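PDB 1XG2: pectinesterase 1 from Solanum lycopersicum, which hydrolyses the methyl esters of pectin's galacturonosyl chain, releasing methanol, and may prepare fruit cell walls for softening by polygalacturonase. Local coordinates for residues 134-139 with 157-162; 182-187 with 227-232. One frame throughout, in Å; residues are numbered along the deposited sequence.

In the fold
Both contacts belong to the right-handed parallel beta-helix of the pectinesterase domain, here bound to its inhibitor protein, and both lie where strands of one sheet pass into strands of another. Interaction 1 joins neighbouring turns at 134-139 and 157-162, and interaction 2 follows with 182-187 and 227-232; their centres lie about 10 Å apart. They meet directly: Gly185 N is 2.8 Å from Gly157 O, a probable hydrogen bond across the sheet containing strands 134-136, 155-157 and 179-184. Trp223, a probable substrate-binding residue, has its side chain about 4 Å from Gly157 and about 6 Å from that of Ser227; that of Thr79, another, is about 4 Å from that of Tyr135.

Interaction 1 (134-139 with 157-162); sequences LYAHSQ and GNAAVV
In two successive turns of the parallel beta-helix, Ala136 to Gln139 runs beside Gly157 to Ala160 as the chain turns from one sheet into the next. Three backbone bonds tie the turns together. Ala159 N donates to Ala136 O at 3.2 Å and Asn158 N to His137 O at 3.0 Å, while Ala160 N reaches Gln139 O at 2.9 Å. The methyl groups of Ala136 and Ala159 meet at 4.0 Å, CB to CB. Tyr135, its CG anti to the backbone N (chi1 -157°), brings CE1 to 4.0 Å from Gly157 CA, which lies at the ring edge. A side chain at Gly157 would run into Ala136 O, and its backbone angles also favour glycine. His137 points its CB away from 157-162, and its ND1 shares an in-plane hydrogen bond with Ser138 OG, 2.8 Å long, that probably limits the ring's rotation. Here the inhibitor chain lies against the contact: its Thr114 hydrogen-bonds His137 NE2 and its Asp110 hydrogen-bonds Asn158 ND2. Within the beta-helix, backbone bonds join Leu134 to Phe154 and Phe156 on one neighbouring turn, and Tyr135 to Leu113 and Val115 on the other; Ala136 and Ala159 both pack on Gln141 of strand 140-144.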
ATOM      1  N   LEU A 134      -1.025  -1.049  -9.529  1.00  8.35           N
ATOM      2  CA  LEU A 134      -0.623  -0.111  -8.485  1.00  8.60           C
ATOM      3  C   LEU A 134      -0.631  -0.788  -7.129  1.00  8.70           C
ATOM      4  O   LEU A 134      -1.690  -1.093  -6.570  1.00  8.48           O
ATOM      5  CB  LEU A 134      -1.545   1.118  -8.470  1.00  8.60           C
ATOM      6  CG  LEU A 134      -1.301   2.126  -7.344  1.00  8.87           C
ATOM      7  CD1 LEU A 134       0.118   2.670  -7.445  1.00  9.74           C
ATOM      8  CD2 LEU A 134      -2.313   3.257  -7.378  1.00 11.71           C
ATOM      9  N   TYR A 135       0.570  -1.023  -6.615  1.00  8.89           N
ATOM     10  CA  TYR A 135       0.789  -1.615  -5.306  1.00  8.85           C
ATOM     11  C   TYR A 135       0.963  -0.497  -4.286  1.00  9.03           C
ATOM     12  O   TYR A 135       2.089  -0.066  -4.003  1.00  7.99           O
ATOM     13  CB  TYR A 135       2.056  -2.493  -5.356  1.00  8.60           C
ATOM     14  CG  TYR A 135       2.186  -3.586  -4.316  1.00  8.80           C
ATOM     15  CD1 TYR A 135       1.366  -3.650  -3.200  1.00  8.77           C
ATOM     16  CD2 TYR A 135       3.139  -4.591  -4.489  1.00 10.37           C
ATOM     17  CE1 TYR A 135       1.499  -4.677  -2.268  1.00 11.69           C
ATOM     18  CE2 TYR A 135       3.278  -5.611  -3.581  1.00  9.38           C
ATOM     19  CZ  TYR A 135       2.468  -5.660  -2.473  1.00 11.37           C
ATOM     20  OH  TYR A 135       2.643  -6.699  -1.589  1.00 15.30           O
ATOM     21  N   ALA A 136      -0.166  -0.011  -3.772  1.00  9.36           N
ATOM     22  CA  ALA A 136      -0.182   0.944  -2.688  1.00  9.53           C
ATOM     23  C   ALA A 136      -0.020   0.113  -1.431  1.00 10.00           C
ATOM     24  O   ALA A 136      -1.002  -0.271  -0.790  1.00 10.31           O
ATOM     25  CB  ALA A 136      -1.490   1.718  -2.686  1.00 10.06           C
ATOM     26  N   HIS A 137       1.245  -0.171  -1.128  1.00  9.80           N
ATOM     27  CA  HIS A 137       1.671  -1.243  -0.232  1.00  9.74           C
ATOM     28  C   HIS A 137       1.378  -0.935   1.238  1.00  9.59           C
ATOM     29  O   HIS A 137       0.767  -1.731   1.952  1.00  8.60           O
ATOM     30  CB  HIS A 137       3.168  -1.516  -0.442  1.00  9.65           C
ATOM     31  CG  HIS A 137       3.725  -2.578   0.449  1.00 11.16           C
ATOM     32  ND1 HIS A 137       3.940  -2.382   1.791  1.00 14.48           N
ATOM     33  CD2 HIS A 137       4.120  -3.846   0.188  1.00 15.28           C
ATOM     34  CE1 HIS A 137       4.411  -3.495   2.329  1.00 15.82           C
ATOM     35  NE2 HIS A 137       4.533  -4.400   1.377  1.00 12.88           N
ATOM     36  N   SER A 138       1.818   0.230   1.682  1.00  9.28           N
ATOM     37  CA  SER A 138       1.748   0.584   3.092  1.00  9.00           C
ATOM     38  C   SER A 138       1.999   2.056   3.226  1.00  9.20           C
ATOM     39  O   SER A 138       2.389   2.719   2.258  1.00  9.08           O
ATOM     40  CB  SER A 138       2.777  -0.211   3.906  1.00  9.12           C
ATOM     41  OG  SER A 138       4.070  -0.091   3.347  1.00  8.59           O
ATOM     42  N   GLN A 139       1.784   2.550   4.439  1.00  9.01           N
ATOM     43  CA  GLN A 139       1.943   3.957   4.808  1.00  9.38           C
ATOM     44  C   GLN A 139       0.847   4.828   4.203  1.00  8.89           C
ATOM     45  O   GLN A 139      -0.080   4.325   3.567  1.00  8.32           O
ATOM     46  CB  GLN A 139       3.348   4.511   4.488  1.00  9.60           C
ATOM     47  CG  GLN A 139       4.532   3.618   4.850  1.00 12.42           C
ATOM     48  CD  GLN A 139       4.835   3.540   6.350  1.00 15.64           C
ATOM     49  OE1 GLN A 139       3.964   3.774   7.178  1.00 17.89           O
ATOM     50  NE2 GLN A 139       6.066   3.169   6.688  1.00 14.78           N
ATOM     51  N   GLY A 157      -3.003  -3.708  -1.966  1.00  8.99           N
ATOM     52  CA  GLY A 157      -2.070  -3.475  -0.874  1.00  9.49           C
ATOM     53  C   GLY A 157      -2.791  -3.092   0.409  1.00  9.59           C
ATOM     54  O   GLY A 157      -3.985  -3.336   0.554  1.00 10.03           O
ATOM     55  N   ASN A 158      -2.071  -2.458   1.323  1.00  9.42           N
ATOM     56  CA  ASN A 158      -2.615  -2.119   2.624  1.00  9.20           C
ATOM     57  C   ASN A 158      -2.129  -0.762   3.110  1.00  9.46           C
ATOM     58  O   ASN A 158      -1.910  -0.560   4.305  1.00  8.88           O
ATOM     59  CB  ASN A 158      -2.261  -3.213   3.626  1.00  9.37           C
ATOM     60  CG  ASN A 158      -3.035  -3.112   4.919  1.00  9.41           C
ATOM     61  OD1 ASN A 158      -4.212  -2.688   4.920  1.00 13.63           O
ATOM     62  ND2 ASN A 158      -2.401  -3.463   6.029  1.00  6.96           N
ATOM     63  N   ALA A 159      -1.996   0.181   2.174  1.00  9.98           N
ATOM     64  CA  ALA A 159      -1.753   1.584   2.539  1.00  9.93           C
ATOM     65  C   ALA A 159      -2.975   2.160   3.228  1.00  9.51           C
ATOM     66  O   ALA A 159      -4.062   1.610   3.128  1.00  8.99           O
ATOM     67  CB  ALA A 159      -1.447   2.417   1.292  1.00  9.99           C
ATOM     68  N   ALA A 160      -2.796   3.265   3.943  1.00  9.18           N
ATOM     69  CA  ALA A 160      -3.906   4.165   4.194  1.00  9.47           C
ATOM     70  C   ALA A 160      -3.821   5.165   3.045  1.00  9.40           C
ATOM     71  O   ALA A 160      -2.868   5.946   2.962  1.00  9.41           O
ATOM     72  CB  ALA A 160      -3.766   4.848   5.522  1.00  9.90           C
ATOM     73  N   VAL A 161      -4.795   5.113   2.146  1.00  9.34           N
ATOM     74  CA  VAL A 161      -4.681   5.782   0.861  1.00  9.44           C
ATOM     75  C   VAL A 161      -6.002   6.390   0.399  1.00  9.81           C
ATOM     76  O   VAL A 161      -7.054   5.750   0.454  1.00  9.92           O
ATOM     77  CB  VAL A 161      -4.104   4.817  -0.234  1.00  9.31           C
ATOM     78  CG1 VAL A 161      -5.000   3.624  -0.454  1.00 10.18           C
ATOM     79  CG2 VAL A 161      -3.888   5.553  -1.546  1.00  8.56           C
ATOM     80  N   VAL A 162      -5.924   7.642  -0.044  1.00  9.49           N
ATOM     81  CA  VAL A 162      -7.033   8.325  -0.701  1.00 10.47           C
ATOM     82  C   VAL A 162      -6.699   8.677  -2.150  1.00  9.95           C
ATOM     83  O   VAL A 162      -5.652   9.273  -2.436  1.00 10.48           O
ATOM     84  CB  VAL A 162      -7.397   9.603   0.062  1.00 10.38           C
ATOM     85  CG1 VAL A 162      -8.518  10.357  -0.642  1.00 12.12           C
ATOM     86  CG2 VAL A 162      -7.798   9.239   1.487  1.00 10.91           C
TER

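Interaction 2 (182-187 with 227-232); sequences TAQGRT and SRTVVM
Strands 182-184 and 228-232 run roughly antiparallel, their N-to-C directions 143° apart, 7.3 Å from each other at closest approach, and they face each other through side chains. Thr182 and Thr229 meet tip to tip, with Thr182 OG1 3.7 Å from Thr229 CG2. A water between them donates to Thr182 OG1 at 2.8 Å, accepts from Gln184 N and is also hydrogen-bonded to Thr229 OG1; Thr182 OG1 also hydrogen-bonds Leu219 O. Gln184 and Thr229 pass in opposite directions, with Gln184 CB 3.1 Å from Thr229 OG1. The hydroxyl of Ser227, swung anti to the backbone N (chi1 -166°), donates to Gln184 O at 2.7 Å and also bonds Tyr259 OH. Farther along, two arginines stack: the guanidinium of Arg186 is stacked on that of Arg228, planes 14° apart, with Arg228 NE over its centre and 3.6 Å from Arg186 NH1. A second water lies in plane at the edge of Arg186, 2.9 Å from its NH2. An alanine in place of Arg186 would probably leave one face of the Arg228 guanidinium without its stacking partner and take from Gln191 O and Tyr226 O the N-H groups they now receive. Two like charges this close should repel, yet carbonyls probably offset part of the cost: Gln191 O and Tyr226 O take N-H groups of Arg186, and Thr193 O takes NH2 of Arg228, which probably lets both cations remain stacked.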
ATOM      1  N   THR A 182     -10.163  -2.706  -7.026  1.00 11.16           N
ATOM      2  CA  THR A 182      -9.373  -2.849  -5.787  1.00 11.40           C
ATOM      3  C   THR A 182      -9.267  -4.289  -5.303  1.00 10.78           C
ATOM      4  O   THR A 182     -10.135  -5.114  -5.562  1.00 11.41           O
ATOM      5  CB  THR A 182      -9.928  -1.991  -4.633  1.00 11.19           C
ATOM      6  OG1 THR A 182     -11.248  -2.428  -4.263  1.00 11.12           O
ATOM      7  CG2 THR A 182     -10.084  -0.545  -5.046  1.00 11.12           C
ATOM      8  N   ALA A 183      -8.170  -4.572  -4.616  1.00 10.75           N
ATOM      9  CA  ALA A 183      -8.007  -5.777  -3.818  1.00 10.36           C
ATOM     10  C   ALA A 183      -7.291  -5.339  -2.546  1.00  9.89           C
ATOM     11  O   ALA A 183      -6.070  -5.433  -2.426  1.00  9.51           O
ATOM     12  CB  ALA A 183      -7.203  -6.819  -4.564  1.00 10.76           C
ATOM     13  N   GLN A 184      -8.065  -4.810  -1.608  1.00 10.38           N
ATOM     14  CA  GLN A 184      -7.502  -4.190  -0.409  1.00  9.60           C
ATOM     15  C   GLN A 184      -7.117  -5.302   0.568  1.00 10.22           C
ATOM     16  O   GLN A 184      -7.908  -6.187   0.834  1.00 11.24           O
ATOM     17  CB  GLN A 184      -8.516  -3.221   0.196  1.00  9.55           C
ATOM     18  CG  GLN A 184      -7.890  -2.065   0.975  1.00  9.34           C
ATOM     19  CD  GLN A 184      -7.286  -2.504   2.295  1.00  9.82           C
ATOM     20  OE1 GLN A 184      -6.258  -1.955   2.745  1.00 12.47           O
ATOM     21  NE2 GLN A 184      -7.900  -3.494   2.918  1.00  6.26           N
ATOM     22  N   GLY A 185      -5.907  -5.230   1.099  1.00 10.81           N
ATOM     23  CA  GLY A 185      -5.304  -6.323   1.837  1.00 11.07           C
ATOM     24  C   GLY A 185      -5.066  -6.079   3.323  1.00 11.09           C
ATOM     25  O   GLY A 185      -4.016  -6.480   3.838  1.00 11.93           O
ATOM     26  N   ARG A 186      -6.006  -5.435   4.014  1.00 10.73           N
ATOM     27  CA  ARG A 186      -5.925  -5.288   5.468  1.00 11.15           C
ATOM     28  C   ARG A 186      -6.234  -6.619   6.150  1.00 11.78           C
ATOM     29  O   ARG A 186      -7.327  -7.159   6.018  1.00 10.72           O
ATOM     30  CB  ARG A 186      -6.878  -4.208   6.001  1.00 10.47           C
ATOM     31  CG  ARG A 186      -6.716  -3.959   7.504  1.00 10.99           C
ATOM     32  CD  ARG A 186      -7.516  -2.801   8.060  1.00 11.54           C
ATOM     33  NE  ARG A 186      -8.920  -3.176   8.229  1.00 12.35           N
ATOM     34  CZ  ARG A 186      -9.751  -2.705   9.157  1.00 14.56           C
ATOM     35  NH1 ARG A 186      -9.363  -1.796  10.035  1.00 15.91           N
ATOM     36  NH2 ARG A 186     -11.002  -3.157   9.209  1.00 14.66           N
ATOM     37  N   THR A 187      -5.250  -7.113   6.891  1.00 13.36           N
ATOM     38  CA  THR A 187      -5.262  -8.438   7.485  1.00 14.95           C
ATOM     39  C   THR A 187      -5.830  -8.412   8.901  1.00 15.08           C
ATOM     40  O   THR A 187      -6.308  -9.423   9.408  1.00 15.32           O
ATOM     41  CB  THR A 187      -3.801  -8.946   7.505  1.00 15.48           C
ATOM     42  OG1 THR A 187      -3.389  -9.240   6.155  1.00 18.54           O
ATOM     43  CG2 THR A 187      -3.663 -10.253   8.234  1.00 17.80           C
ATOM     44  N   SER A 227     -10.363  -6.639   4.648  1.00 11.51           N
ATOM     45  CA  SER A 227     -10.352  -5.745   3.491  1.00 11.37           C
ATOM     46  C   SER A 227     -11.259  -4.556   3.770  1.00 11.28           C
ATOM     47  O   SER A 227     -12.371  -4.724   4.255  1.00 10.60           O
ATOM     48  CB  SER A 227     -10.838  -6.488   2.233  1.00 11.99           C
ATOM     49  OG  SER A 227     -10.556  -5.780   1.045  1.00 11.88           O
ATOM     50  N   ARG A 228     -10.779  -3.353   3.490  1.00 10.55           N
ATOM     51  CA  ARG A 228     -11.532  -2.150   3.811  1.00 11.34           C
ATOM     52  C   ARG A 228     -11.400  -1.106   2.713  1.00 11.03           C
ATOM     53  O   ARG A 228     -10.337  -0.529   2.521  1.00 10.91           O
ATOM     54  CB  ARG A 228     -11.091  -1.571   5.146  1.00 11.69           C
ATOM     55  CG  ARG A 228     -11.867  -0.330   5.540  1.00 15.04           C
ATOM     56  CD  ARG A 228     -11.951  -0.097   7.018  1.00 18.78           C
ATOM     57  NE  ARG A 228     -10.685   0.417   7.502  1.00 20.93           N
ATOM     58  CZ  ARG A 228     -10.550   1.342   8.436  1.00 25.74           C
ATOM     59  NH1 ARG A 228     -11.609   1.856   9.047  1.00 29.07           N
ATOM     60  NH2 ARG A 228      -9.336   1.748   8.785  1.00 25.56           N
ATOM     61  N   THR A 229     -12.509  -0.871   2.014  1.00 11.14           N
ATOM     62  CA  THR A 229     -12.546  -0.041   0.839  1.00 11.43           C
ATOM     63  C   THR A 229     -13.858   0.725   0.795  1.00 12.00           C
ATOM     64  O   THR A 229     -14.926   0.155   1.039  1.00 12.80           O
ATOM     65  CB  THR A 229     -12.416  -0.918  -0.407  1.00 11.61           C
ATOM     66  OG1 THR A 229     -11.174  -1.636  -0.368  1.00 10.56           O
ATOM     67  CG2 THR A 229     -12.357  -0.088  -1.679  1.00 11.62           C
ATOM     68  N   VAL A 230     -13.777   2.014   0.497  1.00 12.50           N
ATOM     69  CA  VAL A 230     -14.957   2.842   0.333  1.00 13.10           C
ATOM     70  C   VAL A 230     -14.829   3.663  -0.923  1.00 13.43           C
ATOM     71  O   VAL A 230     -13.766   4.229  -1.220  1.00 12.81           O
ATOM     72  CB  VAL A 230     -15.183   3.770   1.529  1.00 13.66           C
ATOM     73  CG1 VAL A 230     -16.312   4.747   1.250  1.00 15.48           C
ATOM     74  CG2 VAL A 230     -15.489   2.955   2.753  1.00 14.14           C
ATOM     75  N   VAL A 231     -15.922   3.697  -1.675  1.00 12.85           N
ATOM     76  CA  VAL A 231     -15.996   4.457  -2.905  1.00 13.17           C
ATOM     77  C   VAL A 231     -17.092   5.496  -2.685  1.00 13.70           C
ATOM     78  O   VAL A 231     -18.235   5.126  -2.453  1.00 13.40           O
ATOM     79  CB  VAL A 231     -16.366   3.568  -4.093  1.00 13.35           C
ATOM     80  CG1 VAL A 231     -16.540   4.423  -5.352  1.00 12.54           C
ATOM     81  CG2 VAL A 231     -15.311   2.473  -4.304  1.00 12.78           C
ATOM     82  N   MET A 232     -16.743   6.776  -2.723  1.00 13.96           N
ATOM     83  CA  MET A 232     -17.725   7.825  -2.430  1.00 14.68           C
ATOM     84  C   MET A 232     -17.654   9.054  -3.318  1.00 14.54           C
ATOM     85  O   MET A 232     -16.606   9.404  -3.845  1.00 13.64           O
ATOM     86  CB  MET A 232     -17.663   8.214  -0.949  1.00 15.70           C
ATOM     87  CG  MET A 232     -16.374   8.729  -0.439  1.00 16.87           C
ATOM     88  SD  MET A 232     -16.353   8.737   1.408  1.00 19.68           S
ATOM     89  CE  MET A 232     -14.815   9.540   1.625  1.00 19.93           C
TER
HETATM   90  O   HOH W   1     -10.931  -4.110  -2.065  1.00  9.20           O
HETATM   91  O   HOH W   2     -12.840  -4.581   7.492  1.00 14.12           O